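Local coordinates for protein cellulase CEL9M (Clostridium cellulolyticum, PDB 1IA6) that probably hydrolyses internal beta-1,4-glucosidic linkages of cellulose and related beta-glucans as a family 9 endoglucanase, at residues 122-134 with 361-373. Residues are numbered along the deposited sequence; the frame is centred on the assembly and turned at random.
Sequences GNADHTYWGAPEE and HPHHRAANGYTYA
His126 and Arg365 form the first hydrogen bond across the contact, a weak, bent one from Arg365 NH2 to the carbonyl O of His126 at 3.3 Å. The type I turn from Asp125 to Tyr128 delivers the carbonyl of Tyr128 to the same guanidinium. Arg365 NE meets Tyr128 O at 2.6 Å, almost straight (N-H...O 174°) and in the planes of both groups. Arginine suits this place because one flat head can address several carbonyls, NH1 reaching Gly58 O besides; the Asp125 carboxylate, bound through OD2 to His60 N, lies near without touching and would probably add a favourable field.

Trp129 buries the most surface of its segment, and tryptophan suits the place by joining a broad face for Arg365 to an edge N-H for Asn368. With CG anti to the backbone N (chi1 -171°), the indole lies against the extended arginine chain. Arg365 CG sits over the six-membered ring, 3.6 Å from its centroid, a CH-pi contact, while Trp129 CE3 lies over the guanidinium centre, the planes 45° apart. NE1 donates to Asn368 OD1 (3.2 Å) from above the amide's carbonyl plane; Tyr370 N reaches that oxygen from the opposite face, closing an Asx turn. His363 CE1 approaches Trp129 CZ3 at 3.6 Å, and Tyr372 CZ and CE2 touch Trp129 CB obliquely, completing an aromatic cluster.

Gly130 CA lies 4.9 Å from Thr371 CA, the nearest such pair; glycine suits the place because Tyr128 OH, bonded to Ala131 O, packs against its backbone. Pro132 CD rests 3.8 Å from the small methyl of Ala366 CB.

Pro132 also neighbours zinc ligand His55, and His363 neighbours Glu410, a predicted active-site residue: in this family 9 catalytic module, tryptophan-arginine packing joins two loop regions between the zinc site and the probable catalytic centre.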
ATOM      1  N   GLY A 122     -12.428 -14.478  -3.318  1.00 10.18           N
ATOM      2  CA  GLY A 122     -11.218 -15.068  -2.768  1.00 11.16           C
ATOM      3  C   GLY A 122     -11.054 -16.576  -2.719  1.00 11.92           C
ATOM      4  O   GLY A 122     -10.017 -17.106  -3.125  1.00 10.96           O
ATOM      5  N   ASN A 123     -12.056 -17.278  -2.205  1.00 12.46           N
ATOM      6  CA  ASN A 123     -11.969 -18.729  -2.095  1.00 13.60           C
ATOM      7  C   ASN A 123     -11.769 -19.423  -3.435  1.00 14.14           C
ATOM      8  O   ASN A 123     -10.881 -20.263  -3.576  1.00 13.59           O
ATOM      9  CB  ASN A 123     -13.218 -19.271  -1.403  1.00 15.69           C
ATOM     10  CG  ASN A 123     -13.371 -18.732   0.000  1.00 20.29           C
ATOM     11  OD1 ASN A 123     -12.509 -18.954   0.851  1.00 24.03           O
ATOM     12  ND2 ASN A 123     -14.462 -18.012   0.251  1.00 21.50           N
ATOM     13  N   ALA A 124     -12.591 -19.066  -4.415  1.00 13.09           N
ATOM     14  CA  ALA A 124     -12.504 -19.665  -5.742  1.00 12.93           C
ATOM     15  C   ALA A 124     -11.228 -19.266  -6.471  1.00 13.14           C
ATOM     16  O   ALA A 124     -10.579 -20.097  -7.105  1.00 11.86           O
ATOM     17  CB  ALA A 124     -13.719 -19.272  -6.571  1.00 10.27           C
ATOM     18  N   ASP A 125     -10.867 -17.990  -6.383  1.00 12.14           N
ATOM     19  CA  ASP A 125      -9.665 -17.511  -7.056  1.00 12.23           C
ATOM     20  C   ASP A 125      -8.428 -18.275  -6.600  1.00 12.90           C
ATOM     21  O   ASP A 125      -7.541 -18.569  -7.397  1.00 12.25           O
ATOM     22  CB  ASP A 125      -9.463 -16.020  -6.786  1.00 11.34           C
ATOM     23  CG  ASP A 125      -8.260 -15.459  -7.516  1.00 12.40           C
ATOM     24  OD1 ASP A 125      -8.295 -15.402  -8.760  1.00 11.97           O
ATOM     25  OD2 ASP A 125      -7.278 -15.085  -6.845  1.00 12.25           O
ATOM     26  N   HIS A 126      -8.382 -18.608  -5.317  1.00 12.60           N
ATOM     27  CA  HIS A 126      -7.236 -19.314  -4.763  1.00 15.93           C
ATOM     28  C   HIS A 126      -7.124 -20.785  -5.147  1.00 16.60           C
ATOM     29  O   HIS A 126      -6.085 -21.403  -4.917  1.00 18.62           O
ATOM     30  CB  HIS A 126      -7.225 -19.147  -3.244  1.00 14.24           C
ATOM     31  CG  HIS A 126      -6.999 -17.734  -2.806  1.00 17.36           C
ATOM     32  ND1 HIS A 126      -7.024 -17.348  -1.483  1.00 17.59           N
ATOM     33  CD2 HIS A 126      -6.727 -16.616  -3.520  1.00 16.03           C
ATOM     34  CE1 HIS A 126      -6.775 -16.051  -1.403  1.00 19.41           C
ATOM     35  NE2 HIS A 126      -6.590 -15.584  -2.624  1.00 15.26           N
ATOM     36  N   THR A 127      -8.176 -21.351  -5.733  1.00 16.93           N
ATOM     37  CA  THR A 127      -8.125 -22.750  -6.155  1.00 18.08           C
ATOM     38  C   THR A 127      -7.462 -22.833  -7.526  1.00 18.23           C
ATOM     39  O   THR A 127      -7.153 -23.920  -8.016  1.00 18.55           O
ATOM     40  CB  THR A 127      -9.529 -23.383  -6.261  1.00 17.40           C
ATOM     41  OG1 THR A 127     -10.296 -22.688  -7.252  1.00 18.99           O
ATOM     42  CG2 THR A 127     -10.247 -23.321  -4.922  1.00 19.24           C
ATOM     43  N   TYR A 128      -7.245 -21.673  -8.138  1.00 16.25           N
ATOM     44  CA  TYR A 128      -6.624 -21.593  -9.455  1.00 16.88           C
ATOM     45  C   TYR A 128      -5.145 -21.238  -9.344  1.00 16.92           C
ATOM     46  O   TYR A 128      -4.765 -20.387  -8.544  1.00 16.68           O
ATOM     47  CB  TYR A 128      -7.331 -20.522 -10.298  1.00 16.39           C
ATOM     48  CG  TYR A 128      -6.655 -20.204 -11.620  1.00 17.08           C
ATOM     49  CD1 TYR A 128      -6.803 -21.041 -12.727  1.00 16.55           C
ATOM     50  CD2 TYR A 128      -5.859 -19.064 -11.758  1.00 15.50           C
ATOM     51  CE1 TYR A 128      -6.175 -20.752 -13.942  1.00 17.47           C
ATOM     52  CE2 TYR A 128      -5.225 -18.768 -12.966  1.00 16.58           C
ATOM     53  CZ  TYR A 128      -5.388 -19.615 -14.052  1.00 16.09           C
ATOM     54  OH  TYR A 128      -4.760 -19.326 -15.240  1.00 14.35           O
ATOM     55  N   TRP A 129      -4.313 -21.906 -10.135  1.00 16.13           N
ATOM     56  CA  TRP A 129      -2.890 -21.602 -10.153  1.00 16.57           C
ATOM     57  C   TRP A 129      -2.411 -21.641 -11.594  1.00 16.35           C
ATOM     58  O   TRP A 129      -2.291 -22.704 -12.201  1.00 17.96           O
ATOM     59  CB  TRP A 129      -2.076 -22.579  -9.298  1.00 17.22           C
ATOM     60  CG  TRP A 129      -0.644 -22.125  -9.150  1.00 16.81           C
ATOM     61  CD1 TRP A 129       0.369 -22.297 -10.051  1.00 17.00           C
ATOM     62  CD2 TRP A 129      -0.099 -21.334  -8.081  1.00 17.59           C
ATOM     63  NE1 TRP A 129       1.508 -21.658  -9.614  1.00 17.52           N
ATOM     64  CE2 TRP A 129       1.248 -21.060  -8.409  1.00 18.12           C
ATOM     65  CE3 TRP A 129      -0.621 -20.827  -6.883  1.00 18.03           C
ATOM     66  CZ2 TRP A 129       2.083 -20.302  -7.579  1.00 17.48           C
ATOM     67  CZ3 TRP A 129       0.210 -20.073  -6.056  1.00 18.89           C
ATOM     68  CH2 TRP A 129       1.549 -19.819  -6.412  1.00 18.43           C
ATOM     69  N   GLY A 130      -2.159 -20.454 -12.132  1.00 16.28           N
ATOM     70  CA  GLY A 130      -1.709 -20.307 -13.501  1.00 16.01           C
ATOM     71  C   GLY A 130      -1.619 -18.820 -13.784  1.00 16.29           C
ATOM     72  O   GLY A 130      -1.865 -18.010 -12.888  1.00 16.14           O
ATOM     73  N   ALA A 131      -1.273 -18.458 -15.014  1.00 13.99           N
ATOM     74  CA  ALA A 131      -1.150 -17.051 -15.385  1.00 14.64           C
ATOM     75  C   ALA A 131      -2.502 -16.346 -15.360  1.00 13.32           C
ATOM     76  O   ALA A 131      -3.524 -16.925 -15.724  1.00 13.02           O
ATOM     77  CB  ALA A 131      -0.528 -16.931 -16.772  1.00 14.96           C
ATOM     78  N   PRO A 132      -2.526 -15.079 -14.916  1.00 12.51           N
ATOM     79  CA  PRO A 132      -3.798 -14.356 -14.877  1.00 11.65           C
ATOM     80  C   PRO A 132      -4.391 -14.195 -16.274  1.00 13.08           C
ATOM     81  O   PRO A 132      -5.605 -14.114 -16.434  1.00 13.05           O
ATOM     82  CB  PRO A 132      -3.422 -13.017 -14.238  1.00 11.66           C
ATOM     83  CG  PRO A 132      -1.974 -12.845 -14.613  1.00 10.75           C
ATOM     84  CD  PRO A 132      -1.426 -14.243 -14.406  1.00 12.09           C
ATOM     85  N   GLU A 133      -3.524 -14.167 -17.283  1.00 13.76           N
ATOM     86  CA  GLU A 133      -3.970 -14.010 -18.664  1.00 15.56           C
ATOM     87  C   GLU A 133      -4.791 -15.199 -19.159  1.00 17.40           C
ATOM     88  O   GLU A 133      -5.582 -15.063 -20.097  1.00 17.51           O
ATOM     89  CB  GLU A 133      -2.770 -13.816 -19.600  1.00 13.91           C
ATOM     90  CG  GLU A 133      -1.955 -12.547 -19.366  1.00 14.11           C
ATOM     91  CD  GLU A 133      -0.976 -12.669 -18.213  1.00 13.46           C
ATOM     92  OE1 GLU A 133      -0.863 -13.768 -17.634  1.00 13.71           O
ATOM     93  OE2 GLU A 133      -0.309 -11.660 -17.892  1.00 14.22           O
ATOM     94  N   GLU A 134      -4.606 -16.358 -18.533  1.00 17.29           N
ATOM     95  CA  GLU A 134      -5.321 -17.564 -18.943  1.00 19.48           C
ATOM     96  C   GLU A 134      -6.450 -17.966 -17.995  1.00 19.92           C
ATOM     97  O   GLU A 134      -7.049 -19.032 -18.154  1.00 18.06           O
ATOM     98  CB  GLU A 134      -4.337 -18.727 -19.095  1.00 22.47           C
ATOM     99  CG  GLU A 134      -3.172 -18.425 -20.030  1.00 26.39           C
ATOM    100  CD  GLU A 134      -2.223 -19.598 -20.188  1.00 30.86           C
ATOM    101  OE1 GLU A 134      -1.757 -20.130 -19.158  1.00 34.73           O
ATOM    102  OE2 GLU A 134      -1.939 -19.983 -21.341  1.00 34.66           O
ATOM    103  N   HIS A 361      11.444 -18.372  -4.525  1.00 12.92           N
ATOM    104  CA  HIS A 361      10.130 -19.006  -4.440  1.00 12.92           C
ATOM    105  C   HIS A 361       9.018 -18.042  -4.008  1.00 11.14           C
ATOM    106  O   HIS A 361       8.265 -18.342  -3.084  1.00 11.89           O
ATOM    107  CB  HIS A 361      10.175 -20.173  -3.444  1.00 15.25           C
ATOM    108  CG  HIS A 361      10.953 -21.359  -3.925  1.00 18.07           C
ATOM    109  ND1 HIS A 361      10.419 -22.309  -4.772  1.00 19.04           N
ATOM    110  CD2 HIS A 361      12.225 -21.752  -3.675  1.00 18.75           C
ATOM    111  CE1 HIS A 361      11.327 -23.235  -5.021  1.00 19.79           C
ATOM    112  NE2 HIS A 361      12.433 -22.921  -4.368  1.00 19.24           N
ATOM    113  N   PRO A 362       8.895 -16.878  -4.664  1.00 11.20           N
ATOM    114  CA  PRO A 362       7.827 -15.961  -4.245  1.00 10.50           C
ATOM    115  C   PRO A 362       6.437 -16.572  -4.452  1.00 10.79           C
ATOM    116  O   PRO A 362       6.205 -17.277  -5.433  1.00 10.81           O
ATOM    117  CB  PRO A 362       8.056 -14.742  -5.130  1.00 11.20           C
ATOM    118  CG  PRO A 362       8.597 -15.358  -6.403  1.00 11.87           C
ATOM    119  CD  PRO A 362       9.586 -16.374  -5.864  1.00 11.12           C
ATOM    120  N   HIS A 363       5.523 -16.314  -3.521  1.00  9.81           N
ATOM    121  CA  HIS A 363       4.162 -16.827  -3.637  1.00 11.19           C
ATOM    122  C   HIS A 363       3.422 -15.878  -4.577  1.00 10.88           C
ATOM    123  O   HIS A 363       2.674 -15.005  -4.142  1.00 11.59           O
ATOM    124  CB  HIS A 363       3.489 -16.849  -2.264  1.00 14.14           C
ATOM    125  CG  HIS A 363       2.139 -17.492  -2.267  1.00 18.58           C
ATOM    126  ND1 HIS A 363       1.929 -18.775  -2.725  1.00 21.96           N
ATOM    127  CD2 HIS A 363       0.930 -17.032  -1.869  1.00 20.90           C
ATOM    128  CE1 HIS A 363       0.647 -19.076  -2.612  1.00 21.65           C
ATOM    129  NE2 HIS A 363       0.019 -18.035  -2.096  1.00 22.94           N
ATOM    130  N   HIS A 364       3.649 -16.056  -5.874  1.00 10.12           N
ATOM    131  CA  HIS A 364       3.051 -15.195  -6.889  1.00 10.09           C
ATOM    132  C   HIS A 364       2.777 -16.035  -8.137  1.00 10.71           C
ATOM    133  O   HIS A 364       3.696 -16.568  -8.758  1.00 10.73           O
ATOM    134  CB  HIS A 364       4.028 -14.049  -7.184  1.00  9.86           C
ATOM    135  CG  HIS A 364       3.460 -12.949  -8.028  1.00 10.22           C
ATOM    136  ND1 HIS A 364       3.428 -13.005  -9.405  1.00 10.34           N
ATOM    137  CD2 HIS A 364       2.940 -11.745  -7.690  1.00 11.51           C
ATOM    138  CE1 HIS A 364       2.917 -11.882  -9.879  1.00 11.06           C
ATOM    139  NE2 HIS A 364       2.613 -11.100  -8.858  1.00 11.64           N
ATOM    140  N   ARG A 365       1.505 -16.153  -8.500  1.00 10.02           N
ATOM    141  CA  ARG A 365       1.123 -16.965  -9.650  1.00 10.51           C
ATOM    142  C   ARG A 365       1.766 -16.578 -10.980  1.00 10.99           C
ATOM    143  O   ARG A 365       2.341 -17.429 -11.659  1.00 11.49           O
ATOM    144  CB  ARG A 365      -0.404 -16.987  -9.780  1.00 11.01           C
ATOM    145  CG  ARG A 365      -1.072 -17.795  -8.672  1.00 13.17           C
ATOM    146  CD  ARG A 365      -2.580 -17.608  -8.639  1.00 12.52           C
ATOM    147  NE  ARG A 365      -3.203 -18.479  -7.643  1.00 13.47           N
ATOM    148  CZ  ARG A 365      -3.094 -18.333  -6.326  1.00 14.80           C
ATOM    149  NH1 ARG A 365      -2.382 -17.337  -5.810  1.00 12.68           N
ATOM    150  NH2 ARG A 365      -3.698 -19.194  -5.517  1.00 14.13           N
ATOM    151  N   ALA A 366       1.678 -15.308 -11.356  1.00  9.86           N
ATOM    152  CA  ALA A 366       2.258 -14.870 -12.624  1.00 12.02           C
ATOM    153  C   ALA A 366       3.771 -15.095 -12.687  1.00 12.03           C
ATOM    154  O   ALA A 366       4.279 -15.651 -13.662  1.00 11.33           O
ATOM    155  CB  ALA A 366       1.933 -13.397 -12.870  1.00 12.12           C
ATOM    156  N   ALA A 367       4.488 -14.667 -11.650  1.00 11.25           N
ATOM    157  CA  ALA A 367       5.942 -14.832 -11.615  1.00 12.19           C
ATOM    158  C   ALA A 367       6.355 -16.305 -11.597  1.00 12.72           C
ATOM    159  O   ALA A 367       7.330 -16.688 -12.242  1.00 13.49           O
ATOM    160  CB  ALA A 367       6.529 -14.112 -10.396  1.00 11.39           C
ATOM    161  N   ASN A 368       5.615 -17.127 -10.859  1.00 13.82           N
ATOM    162  CA  ASN A 368       5.929 -18.552 -10.777  1.00 14.47           C
ATOM    163  C   ASN A 368       5.976 -19.151 -12.185  1.00 16.89           C
ATOM    164  O   ASN A 368       6.916 -19.872 -12.532  1.00 16.47           O
ATOM    165  CB  ASN A 368       4.891 -19.266  -9.911  1.00 14.89           C
ATOM    166  CG  ASN A 368       5.164 -20.748  -9.782  1.00 15.82           C
ATOM    167  OD1 ASN A 368       4.545 -21.563 -10.458  1.00 18.29           O
ATOM    168  ND2 ASN A 368       6.106 -21.104  -8.916  1.00 17.39           N
ATOM    169  N   GLY A 369       4.959 -18.845 -12.986  1.00 16.90           N
ATOM    170  CA  GLY A 369       4.913 -19.306 -14.364  1.00 19.07           C
ATOM    171  C   GLY A 369       4.537 -20.750 -14.645  1.00 20.53           C
ATOM    172  O   GLY A 369       4.543 -21.168 -15.804  1.00 21.67           O
ATOM    173  N   TYR A 370       4.211 -21.513 -13.609  1.00 20.13           N
ATOM    174  CA  TYR A 370       3.836 -22.912 -13.785  1.00 22.70           C
ATOM    175  C   TYR A 370       2.383 -23.140 -13.391  1.00 24.94           C
ATOM    176  O   TYR A 370       1.729 -22.249 -12.854  1.00 23.14           O
ATOM    177  CB  TYR A 370       4.738 -23.809 -12.933  1.00 23.08           C
ATOM    178  CG  TYR A 370       6.199 -23.748 -13.315  1.00 23.83           C
ATOM    179  CD1 TYR A 370       6.656 -24.330 -14.498  1.00 25.29           C
ATOM    180  CD2 TYR A 370       7.124 -23.096 -12.503  1.00 22.28           C
ATOM    181  CE1 TYR A 370       7.997 -24.264 -14.862  1.00 24.73           C
ATOM    182  CE2 TYR A 370       8.469 -23.022 -12.859  1.00 23.50           C
ATOM    183  CZ  TYR A 370       8.896 -23.608 -14.038  1.00 25.21           C
ATOM    184  OH  TYR A 370      10.222 -23.537 -14.392  1.00 27.31           O
ATOM    185  N   THR A 371       1.880 -24.339 -13.669  1.00 28.57           N
ATOM    186  CA  THR A 371       0.506 -24.693 -13.327  1.00 31.67           C
ATOM    187  C   THR A 371       0.507 -25.961 -12.474  1.00 33.97           C
ATOM    188  O   THR A 371       1.466 -26.226 -11.744  1.00 35.56           O
ATOM    189  CB  THR A 371      -0.340 -24.927 -14.595  1.00 32.34           C
ATOM    190  OG1 THR A 371       0.254 -25.964 -15.385  1.00 34.37           O
ATOM    191  CG2 THR A 371      -0.421 -23.652 -15.422  1.00 32.33           C
ATOM    192  N   TYR A 372      -0.565 -26.742 -12.560  1.00 35.61           N
ATOM    193  CA  TYR A 372      -0.658 -27.980 -11.793  1.00 36.67           C
ATOM    194  C   TYR A 372      -0.270 -29.195 -12.632  1.00 37.31           C
ATOM    195  O   TYR A 372      -0.968 -30.210 -12.633  1.00 39.57           O
ATOM    196  CB  TYR A 372      -2.079 -28.165 -11.248  1.00 36.66           C
ATOM    197  CG  TYR A 372      -2.427 -27.263 -10.084  1.00 36.38           C
ATOM    198  CD1 TYR A 372      -1.651 -27.261  -8.923  1.00 36.44           C
ATOM    199  CD2 TYR A 372      -3.545 -26.430 -10.130  1.00 36.71           C
ATOM    200  CE1 TYR A 372      -1.981 -26.451  -7.835  1.00 36.79           C
ATOM    201  CE2 TYR A 372      -3.887 -25.616  -9.047  1.00 36.60           C
ATOM    202  CZ  TYR A 372      -3.101 -25.632  -7.905  1.00 37.39           C
ATOM    203  OH  TYR A 372      -3.432 -24.828  -6.836  1.00 37.20           O
ATOM    204  N   ALA A 373       0.848 -29.091 -13.342  1.00 38.27           N
ATOM    205  CA  ALA A 373       1.322 -30.183 -14.183  1.00 38.32           C
ATOM    206  C   ALA A 373       2.761 -30.552 -13.828  1.00 39.55           C
ATOM    207  O   ALA A 373       3.435 -31.264 -14.576  1.00 40.56           O
ATOM    208  CB  ALA A 373       1.228 -29.788 -15.651  1.00 38.52           C
TER